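Structural polyprotein, VP1 (Israeli acute paralysis virus, PDB 5CDD) probably serves as a structural capsid protein, the VP1 part of the viral polyprotein, which takes its place beside other capsid proteins in the virion shell. Local coordinates at residues K60-N68 with M115-V126; L39-R47 with V180-F190. All coordinates share one frame; numbering follows the deposited sequence.

Overall arrangement
Neither contact serves a known active site; both are buried structural contacts within the capsid domain, and each belongs to a different antiparallel sheet. Interaction 1 lies at the edge of the sheet formed by strands 61-62, 166-172, 110-116 and 131-133, about 17 Å from the centre of the chain. Interaction 2, about 6 Å from that centre, brings 39-47 against the end of strand 176-184, the turn after it and the start of strand 189-191. Their centres are about 21 Å apart, and along the chain the first is nested within the loop closed by the second. Helix 64-73 joins them: L66 CD2 packs on V180 CG1 at 4.0 Å, and T67 OG1 lies 3.7 Å from R182 NH1.

Interaction 1. Residues K60-N68 with M115-V126; sequences KTPITDLTN and MPRNYSADEINV
The R117 guanidinium meets T64 obliquely, CG2 of T64 lying 4.0 Å from NH1 of R117. The other flat group here, the Y119 ring, is sandwiched within its own segment: P116 CB sits over the centre of one face, and E123 OE2 lies above the opposite face, toward the rim. P116, R117 and Y119 belong to a type II beta turn, P116 to Y119, that follows strand 110-116 in the viral jelly-roll fold. The turn is closed by the bond from Y119 N to P116 O, and the positive phi of N118 (73°) suits its third position. R117 NE forms a salt bridge with D165, so the methyl of T64 merely rests beside a group already held in place.

Next to the turn, P62 of edge strand 61-62 packs between M115 and A121. Its CG touches M115 CE at 3.4 Å, while CD lies 4.2 Å from A121 CB. The M115 chain bends at both chi2 and chi3, which brings its methyl to one face of the P62 ring, displaced past the CB-CG edge. Strand 61-62 is joined to strand 166-172 by backbone bonds of T61 with Y170 and of I63, just beyond the strand, with L168.

K60 packs its CB against A121 CB at 3.7 Å, then turns at chi3 (-60°) and crosses V126 at about a right angle, CD being 3.5 Å from CG1 of V126. V298 of a neighbouring polyprotein chain also packs on this lysine. At its tip, K60 NZ donates to A121 O over 3.1 Å, the donor tilted 27° from the carbonyl plane.

Interaction 2. Residues L39-R47 with V180-F190; sequences LRTLLRTFR and VARAGNDDFTF
R44 reaches from the loop of 39-47 to the turn N185-F188 at the end of strand 176-184. Its CB points away from 180-190, but the chain folds back at chi2 (-68°), bringing CD to 3.8 Å from N185 O. NE follows beside the D186 carboxylate, a salt bridge that stays doubtful because the place of OD1 is unsure. CZ lies beneath N185 O, which sits 3.2 Å above one guanidinium face. At the tip NH1 and NH2 converge end-on on F188 O, NH2 at 2.9 Å, from opposite faces of the carbonyl plane, and hold the end of the side chain there.

G184 N donates to L43 O over 2.8 Å, and a water lies between R44 O and G184 O. The L43 methyls pack on the F188 and F190 rings. R40 NE gives T189 OG1 a nearly straight bond of 2.8 Å, and its NH1 reaches D52 of a neighbouring polyprotein chain. A183 CB stands 3.6 Å from the F46 ring centroid, almost on the ring normal, a CH-pi contact.

R47 and R182 form an antiparallel hydrogen-bonded pair where strands 47-55 and 176-184 meet, R182 N to R47 O being 3.1 Å and the return bond weak. K95 of strand 87-98 makes a cation-pi contact with F46, M78 of helix 77-82 packs on F188, and R182 makes salt bridges to D76 and to D71 of helix 64-73.

Interaction 1. Residues K60-N68 with M115-V126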
loop_
_atom_site.group_PDB
_atom_site.type_symbol
_atom_site.label_atom_id
_atom_site.label_comp_id
_atom_site.label_asym_id
_atom_site.label_seq_id
_atom_site.Cartn_x
_atom_site.Cartn_y
_atom_site.Cartn_z
ATOM N N LYS A 60 43.310 13.179 -24.888
ATOM C CA LYS A 60 42.238 13.908 -24.221
ATOM C C LYS A 60 41.618 14.811 -25.285
ATOM O O LYS A 60 42.213 15.807 -25.686
ATOM C CB LYS A 60 42.800 14.744 -23.067
ATOM C CG LYS A 60 43.610 13.935 -22.058
ATOM C CD LYS A 60 43.822 14.692 -20.751
ATOM C CE LYS A 60 44.568 16.000 -20.955
ATOM N NZ LYS A 60 44.648 16.804 -19.697
ATOM N N THR A 61 40.422 14.456 -25.737
ATOM C CA THR A 61 39.745 15.207 -26.785
ATOM C C THR A 61 38.464 15.932 -26.380
ATOM O O THR A 61 37.483 15.305 -25.984
ATOM C CB THR A 61 39.393 14.280 -27.962
ATOM O OG1 THR A 61 40.587 13.669 -28.465
ATOM C CG2 THR A 61 38.706 15.061 -29.069
ATOM N N PRO A 62 38.457 17.271 -26.477
ATOM C CA PRO A 62 37.260 18.041 -26.122
ATOM C C PRO A 62 36.256 17.808 -27.248
ATOM O O PRO A 62 36.626 17.843 -28.426
ATOM C CB PRO A 62 37.763 19.484 -26.101
ATOM C CG PRO A 62 39.245 19.348 -25.877
ATOM C CD PRO A 62 39.597 18.168 -26.726
ATOM N N ILE A 63 34.995 17.565 -26.907
ATOM C CA ILE A 63 34.003 17.313 -27.944
ATOM C C ILE A 63 33.707 18.521 -28.823
ATOM O O ILE A 63 33.026 18.390 -29.839
ATOM C CB ILE A 63 32.674 16.770 -27.365
ATOM C CG1 ILE A 63 32.401 17.368 -25.980
ATOM C CG2 ILE A 63 32.714 15.256 -27.321
ATOM C CD1 ILE A 63 31.980 18.824 -26.011
ATOM N N THR A 64 34.224 19.687 -28.449
ATOM C CA THR A 64 34.014 20.877 -29.254
ATOM C C THR A 64 34.688 20.637 -30.602
ATOM O O THR A 64 34.293 21.205 -31.617
ATOM C CB THR A 64 34.628 22.128 -28.598
ATOM O OG1 THR A 64 35.991 21.872 -28.245
ATOM C CG2 THR A 64 33.851 22.525 -27.356
ATOM N N ASP A 65 35.702 19.775 -30.606
ATOM C CA ASP A 65 36.423 19.444 -31.832
ATOM C C ASP A 65 35.466 18.800 -32.823
ATOM O O ASP A 65 35.639 18.907 -34.036
ATOM C CB ASP A 65 37.580 18.484 -31.541
ATOM C CG ASP A 65 38.653 19.109 -30.664
ATOM O OD1 ASP A 65 38.688 20.356 -30.554
ATOM O OD2 ASP A 65 39.471 18.352 -30.094
ATOM N N LEU A 66 34.454 18.127 -32.288
ATOM C CA LEU A 66 33.439 17.467 -33.096
ATOM C C LEU A 66 32.199 18.352 -33.150
ATOM O O LEU A 66 31.574 18.515 -34.196
ATOM C CB LEU A 66 33.069 16.120 -32.471
ATOM C CG LEU A 66 31.833 15.415 -33.038
ATOM C CD1 LEU A 66 32.084 15.030 -34.485
ATOM C CD2 LEU A 66 31.517 14.183 -32.208
ATOM N N THR A 67 31.863 18.919 -31.999
ATOM C CA THR A 67 30.703 19.782 -31.833
ATOM C C THR A 67 30.697 21.040 -32.697
ATOM O O THR A 67 29.675 21.373 -33.294
ATOM C CB THR A 67 30.553 20.169 -30.342
ATOM O OG1 THR A 67 29.680 19.233 -29.702
ATOM C CG2 THR A 67 30.014 21.580 -30.181
ATOM N N ASN A 68 31.825 21.740 -32.763
ATOM C CA ASN A 68 31.895 22.958 -33.563
ATOM C C ASN A 68 31.436 22.709 -34.994
ATOM O O ASN A 68 30.731 23.531 -35.581
ATOM C CB ASN A 68 33.318 23.522 -33.573
ATOM C CG ASN A 68 33.761 24.010 -32.209
ATOM O OD1 ASN A 68 32.997 24.647 -31.484
ATOM N ND2 ASN A 68 35.010 23.727 -31.858
ATOM N N MET A 115 35.240 20.233 -18.702
ATOM C CA MET A 115 36.252 21.198 -19.089
ATOM C C MET A 115 35.568 22.427 -19.653
ATOM O O MET A 115 34.594 22.323 -20.392
ATOM C CB MET A 115 37.214 20.592 -20.112
ATOM C CG MET A 115 36.639 20.402 -21.489
ATOM S SD MET A 115 37.606 21.386 -22.631
ATOM C CE MET A 115 39.144 20.457 -22.666
ATOM N N PRO A 116 36.060 23.618 -19.286
ATOM C CA PRO A 116 35.496 24.883 -19.752
ATOM C C PRO A 116 35.340 24.887 -21.264
ATOM O O PRO A 116 36.254 24.513 -21.992
ATOM C CB PRO A 116 36.518 25.901 -19.270
ATOM C CG PRO A 116 37.011 25.291 -17.988
ATOM C CD PRO A 116 37.213 23.852 -18.401
ATOM N N ARG A 117 34.175 25.315 -21.729
ATOM C CA ARG A 117 33.901 25.354 -23.153
ATOM C C ARG A 117 34.973 26.126 -23.911
ATOM O O ARG A 117 35.349 27.232 -23.526
ATOM C CB ARG A 117 32.531 25.978 -23.403
ATOM C CG ARG A 117 32.077 25.924 -24.846
ATOM C CD ARG A 117 30.605 26.262 -24.946
ATOM N NE ARG A 117 29.789 25.266 -24.263
ATOM C CZ ARG A 117 29.694 23.998 -24.647
ATOM N NH1 ARG A 117 30.363 23.577 -25.711
ATOM N NH2 ARG A 117 28.934 23.148 -23.968
ATOM N N ASN A 118 35.468 25.516 -24.982
ATOM C CA ASN A 118 36.490 26.100 -25.841
ATOM C C ASN A 118 37.899 26.148 -25.267
ATOM O O ASN A 118 38.740 26.911 -25.740
ATOM C CB ASN A 118 36.067 27.494 -26.296
ATOM C CG ASN A 118 34.825 27.464 -27.159
ATOM O OD1 ASN A 118 34.761 26.742 -28.156
ATOM N ND2 ASN A 118 33.826 28.250 -26.780
ATOM N N TYR A 119 38.152 25.340 -24.246
ATOM C CA TYR A 119 39.480 25.252 -23.649
ATOM C C TYR A 119 40.151 24.103 -24.393
ATOM O O TYR A 119 39.468 23.273 -24.996
ATOM C CB TYR A 119 39.384 24.891 -22.166
ATOM C CG TYR A 119 39.492 26.051 -21.201
ATOM C CD1 TYR A 119 38.758 27.223 -21.391
ATOM C CD2 TYR A 119 40.287 25.951 -20.057
ATOM C CE1 TYR A 119 38.811 28.267 -20.460
ATOM C CE2 TYR A 119 40.347 26.983 -19.122
ATOM C CZ TYR A 119 39.608 28.137 -19.327
ATOM O OH TYR A 119 39.659 29.149 -18.390
ATOM N N SER A 120 41.477 24.050 -24.371
ATOM C CA SER A 120 42.174 22.959 -25.040
ATOM C C SER A 120 42.572 21.927 -23.992
ATOM O O SER A 120 42.860 22.269 -22.847
ATOM C CB SER A 120 43.407 23.471 -25.786
ATOM O OG SER A 120 44.287 24.156 -24.918
ATOM N N ALA A 121 42.576 20.660 -24.387
ATOM C CA ALA A 121 42.912 19.573 -23.479
ATOM C C ALA A 121 44.175 19.808 -22.657
ATOM O O ALA A 121 44.298 19.306 -21.540
ATOM C CB ALA A 121 43.041 18.274 -24.263
ATOM N N ASP A 122 45.110 20.576 -23.204
ATOM C CA ASP A 122 46.369 20.836 -22.517
ATOM C C ASP A 122 46.348 21.984 -21.509
ATOM O O ASP A 122 47.369 22.285 -20.890
ATOM C CB ASP A 122 47.476 21.069 -23.550
ATOM C CG ASP A 122 47.122 22.151 -24.552
ATOM O OD1 ASP A 122 47.115 23.341 -24.168
ATOM O OD2 ASP A 122 46.843 21.809 -25.723
ATOM N N GLU A 123 45.197 22.624 -21.334
ATOM C CA GLU A 123 45.104 23.723 -20.379
ATOM C C GLU A 123 44.030 23.489 -19.318
ATOM O O GLU A 123 43.428 24.434 -18.804
ATOM C CB GLU A 123 44.856 25.048 -21.109
ATOM C CG GLU A 123 43.678 25.050 -22.064
ATOM C CD GLU A 123 43.573 26.350 -22.846
ATOM O OE1 GLU A 123 44.575 26.743 -23.482
ATOM O OE2 GLU A 123 42.493 26.979 -22.830
ATOM N N ILE A 124 43.807 22.219 -18.989
ATOM C CA ILE A 124 42.821 21.840 -17.984
ATOM C C ILE A 124 43.247 20.534 -17.320
ATOM O O ILE A 124 43.846 19.665 -17.958
ATOM C CB ILE A 124 41.417 21.653 -18.608
ATOM C CG1 ILE A 124 40.365 21.516 -17.504
ATOM C CG2 ILE A 124 41.397 20.419 -19.497
ATOM C CD1 ILE A 124 40.212 22.752 -16.640
ATOM N N ASN A 125 42.936 20.405 -16.033
ATOM C CA ASN A 125 43.276 19.214 -15.260
ATOM C C ASN A 125 42.314 18.071 -15.569
ATOM O O ASN A 125 41.297 18.266 -16.236
ATOM C CB ASN A 125 43.223 19.539 -13.770
ATOM C CG ASN A 125 41.860 20.034 -13.340
ATOM O OD1 ASN A 125 40.901 19.267 -13.286
ATOM N ND2 ASN A 125 41.762 21.325 -13.048
ATOM N N VAL A 126 42.638 16.880 -15.077
ATOM C CA VAL A 126 41.797 15.712 -15.306
ATOM C C VAL A 126 41.088 15.258 -14.033
ATOM O O VAL A 126 40.943 14.062 -13.781
ATOM C CB VAL A 126 42.621 14.531 -15.873
ATOM C CG1 VAL A 126 43.044 14.835 -17.301
ATOM C CG2 VAL A 126 43.843 14.278 -15.004
#

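Interaction 2. Residues L39-R47 with V180-F190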
loop_
_atom_site.group_PDB
_atom_site.type_symbol
_atom_site.label_atom_id
_atom_site.label_comp_id
_atom_site.label_asym_id
_atom_site.label_seq_id
_atom_site.Cartn_x
_atom_site.Cartn_y
_atom_site.Cartn_z
ATOM N N LEU A 39 8.629 21.688 -30.014
ATOM C CA LEU A 39 9.927 21.336 -30.577
ATOM C C LEU A 39 10.998 21.070 -29.523
ATOM O O LEU A 39 12.015 20.449 -29.818
ATOM C CB LEU A 39 10.402 22.436 -31.533
ATOM C CG LEU A 39 9.533 22.660 -32.774
ATOM C CD1 LEU A 39 10.033 23.874 -33.534
ATOM C CD2 LEU A 39 9.557 21.418 -33.653
ATOM N N ARG A 40 10.776 21.529 -28.296
ATOM C CA ARG A 40 11.762 21.307 -27.251
ATOM C C ARG A 40 11.882 19.820 -26.948
ATOM O O ARG A 40 12.914 19.361 -26.470
ATOM C CB ARG A 40 11.394 22.067 -25.980
ATOM C CG ARG A 40 12.445 21.942 -24.901
ATOM C CD ARG A 40 12.090 22.739 -23.649
ATOM N NE ARG A 40 12.001 24.175 -23.895
ATOM C CZ ARG A 40 10.867 24.840 -24.068
ATOM N NH1 ARG A 40 9.717 24.197 -24.015
ATOM N NH2 ARG A 40 10.888 26.144 -24.308
ATOM N N THR A 41 10.821 19.072 -27.230
ATOM C CA THR A 41 10.824 17.638 -26.989
ATOM C C THR A 41 11.852 16.958 -27.880
ATOM O O THR A 41 12.311 15.861 -27.581
ATOM C CB THR A 41 9.444 17.010 -27.260
ATOM O OG1 THR A 41 9.119 17.138 -28.647
ATOM C CG2 THR A 41 8.368 17.696 -26.424
ATOM N N LEU A 42 12.224 17.615 -28.972
ATOM C CA LEU A 42 13.199 17.052 -29.896
ATOM C C LEU A 42 14.602 17.326 -29.401
ATOM O O LEU A 42 15.578 16.921 -30.024
ATOM C CB LEU A 42 13.003 17.630 -31.298
ATOM C CG LEU A 42 11.614 17.379 -31.899
ATOM C CD1 LEU A 42 11.533 18.020 -33.271
ATOM C CD2 LEU A 42 11.342 15.883 -31.999
ATOM N N LEU A 43 14.694 18.024 -28.273
ATOM C CA LEU A 43 15.979 18.328 -27.661
ATOM C C LEU A 43 16.195 17.326 -26.529
ATOM O O LEU A 43 17.143 17.436 -25.748
ATOM C CB LEU A 43 15.999 19.757 -27.111
ATOM C CG LEU A 43 15.901 20.900 -28.122
ATOM C CD1 LEU A 43 15.950 22.229 -27.393
ATOM C CD2 LEU A 43 17.040 20.801 -29.121
ATOM N N ARG A 44 15.287 16.356 -26.448
ATOM C CA ARG A 44 15.345 15.300 -25.444
ATOM C C ARG A 44 15.616 13.993 -26.179
ATOM O O ARG A 44 16.268 13.088 -25.655
ATOM C CB ARG A 44 14.020 15.211 -24.683
ATOM C CG ARG A 44 13.669 16.472 -23.912
ATOM C CD ARG A 44 14.628 16.704 -22.754
ATOM N NE ARG A 44 14.382 17.983 -22.093
ATOM C CZ ARG A 44 14.765 19.162 -22.574
ATOM N NH1 ARG A 44 15.423 19.232 -23.722
ATOM N NH2 ARG A 44 14.483 20.275 -21.910
ATOM N N THR A 45 15.107 13.909 -27.403
ATOM C CA THR A 45 15.304 12.736 -28.245
ATOM C C THR A 45 16.743 12.752 -28.752
ATOM O O THR A 45 17.255 13.804 -29.136
ATOM C CB THR A 45 14.380 12.764 -29.475
ATOM O OG1 THR A 45 14.614 13.967 -30.216
ATOM C CG2 THR A 45 12.926 12.713 -29.057
ATOM N N PHE A 46 17.394 11.595 -28.753
ATOM C CA PHE A 46 18.769 11.512 -29.229
ATOM C C PHE A 46 18.823 11.275 -30.727
ATOM O O PHE A 46 17.990 10.558 -31.283
ATOM C CB PHE A 46 19.528 10.392 -28.514
ATOM C CG PHE A 46 19.952 10.740 -27.117
ATOM C CD1 PHE A 46 19.021 10.809 -26.087
ATOM C CD2 PHE A 46 21.286 11.012 -26.833
ATOM C CE1 PHE A 46 19.413 11.145 -24.793
ATOM C CE2 PHE A 46 21.687 11.349 -25.545
ATOM C CZ PHE A 46 20.748 11.414 -24.523
ATOM N N ARG A 47 19.810 11.881 -31.373
ATOM C CA ARG A 47 19.999 11.741 -32.811
ATOM C C ARG A 47 21.494 11.709 -33.092
ATOM O O ARG A 47 22.267 12.403 -32.429
ATOM C CB ARG A 47 19.344 12.912 -33.545
ATOM C CG ARG A 47 17.823 12.848 -33.575
ATOM C CD ARG A 47 17.348 11.745 -34.502
ATOM N NE ARG A 47 15.894 11.704 -34.629
ATOM C CZ ARG A 47 15.072 11.169 -33.731
ATOM N NH1 ARG A 47 15.559 10.619 -32.625
ATOM N NH2 ARG A 47 13.762 11.175 -33.942
ATOM N N VAL A 180 28.401 8.751 -32.621
ATOM C CA VAL A 180 28.058 9.731 -31.605
ATOM C C VAL A 180 26.653 10.295 -31.781
ATOM O O VAL A 180 26.284 10.764 -32.859
ATOM C CB VAL A 180 29.071 10.896 -31.603
ATOM C CG1 VAL A 180 28.782 11.835 -30.446
ATOM C CG2 VAL A 180 30.487 10.352 -31.509
ATOM N N ALA A 181 25.872 10.235 -30.708
ATOM C CA ALA A 181 24.508 10.748 -30.705
ATOM C C ALA A 181 24.375 11.675 -29.505
ATOM O O ALA A 181 24.870 11.364 -28.422
ATOM C CB ALA A 181 23.519 9.602 -30.595
ATOM N N ARG A 182 23.716 12.815 -29.689
ATOM C CA ARG A 182 23.554 13.759 -28.593
ATOM C C ARG A 182 22.129 14.265 -28.421
ATOM O O ARG A 182 21.237 13.962 -29.215
ATOM C CB ARG A 182 24.478 14.963 -28.783
ATOM C CG ARG A 182 24.116 15.828 -29.973
ATOM C CD ARG A 182 24.937 17.101 -30.000
ATOM N NE ARG A 182 24.630 17.908 -31.177
ATOM C CZ ARG A 182 25.188 19.082 -31.446
ATOM N NH1 ARG A 182 26.087 19.598 -30.617
ATOM N NH2 ARG A 182 24.849 19.740 -32.549
ATOM N N ALA A 183 21.943 15.048 -27.365
ATOM C CA ALA A 183 20.661 15.648 -27.019
ATOM C C ALA A 183 20.942 16.549 -25.828
ATOM O O ALA A 183 22.048 16.536 -25.288
ATOM C CB ALA A 183 19.655 14.571 -26.636
ATOM N N GLY A 184 19.958 17.341 -25.424
ATOM C CA GLY A 184 20.158 18.209 -24.280
ATOM C C GLY A 184 19.694 17.486 -23.032
ATOM O O GLY A 184 18.977 16.492 -23.134
ATOM N N ASN A 185 20.105 17.952 -21.857
ATOM C CA ASN A 185 19.661 17.303 -20.631
ATOM C C ASN A 185 18.217 17.748 -20.411
ATOM O O ASN A 185 17.639 18.411 -21.271
ATOM C CB ASN A 185 20.570 17.679 -19.449
ATOM C CG ASN A 185 20.381 19.103 -18.986
ATOM O OD1 ASN A 185 19.920 19.961 -19.737
ATOM N ND2 ASN A 185 20.758 19.368 -17.743
ATOM N N ASP A 186 17.625 17.394 -19.278
ATOM C CA ASP A 186 16.232 17.748 -19.036
ATOM C C ASP A 186 15.986 19.244 -18.799
ATOM O O ASP A 186 14.857 19.655 -18.534
ATOM C CB ASP A 186 15.692 16.913 -17.866
ATOM C CG ASP A 186 14.220 16.562 -18.026
ATOM O OD1 ASP A 186 13.819 16.151 -19.139
ATOM O OD2 ASP A 186 13.465 16.681 -17.036
ATOM N N ASP A 187 17.035 20.057 -18.913
ATOM C CA ASP A 187 16.913 21.504 -18.716
ATOM C C ASP A 187 17.292 22.309 -19.959
ATOM O O ASP A 187 17.036 23.511 -20.028
ATOM C CB ASP A 187 17.795 21.973 -17.550
ATOM C CG ASP A 187 17.312 21.472 -16.201
ATOM O OD1 ASP A 187 16.117 21.667 -15.884
ATOM O OD2 ASP A 187 18.131 20.893 -15.454
ATOM N N PHE A 188 17.901 21.645 -20.938
ATOM C CA PHE A 188 18.341 22.307 -22.161
ATOM C C PHE A 188 17.213 22.877 -23.010
ATOM O O PHE A 188 16.207 22.211 -23.255
ATOM C CB PHE A 188 19.163 21.346 -23.021
ATOM C CG PHE A 188 19.840 22.012 -24.182
ATOM C CD1 PHE A 188 21.025 22.718 -24.001
ATOM C CD2 PHE A 188 19.263 21.988 -25.446
ATOM C CE1 PHE A 188 21.623 23.395 -25.062
ATOM C CE2 PHE A 188 19.850 22.661 -26.513
ATOM C CZ PHE A 188 21.034 23.367 -26.319
ATOM N N THR A 189 17.405 24.109 -23.472
ATOM C CA THR A 189 16.422 24.785 -24.307
ATOM C C THR A 189 17.050 25.970 -25.037
ATOM O O THR A 189 18.107 26.472 -24.642
ATOM C CB THR A 189 15.230 25.309 -23.464
ATOM O OG1 THR A 189 14.230 25.864 -24.329
ATOM C CG2 THR A 189 15.694 26.389 -22.502
ATOM N N PHE A 190 16.395 26.396 -26.113
ATOM C CA PHE A 190 16.839 27.544 -26.893
ATOM C C PHE A 190 15.901 28.694 -26.556
ATOM O O PHE A 190 14.795 28.475 -26.061
ATOM C CB PHE A 190 16.759 27.257 -28.392
ATOM C CG PHE A 190 17.757 26.240 -28.875
ATOM C CD1 PHE A 190 19.107 26.408 -28.626
ATOM C CD2 PHE A 190 17.347 25.118 -29.578
ATOM C CE1 PHE A 190 20.037 25.472 -29.061
ATOM C CE2 PHE A 190 18.273 24.176 -30.018
ATOM C CZ PHE A 190 19.620 24.358 -29.758
HETATM O O HOH W 1 17.635 13.962 -23.220
#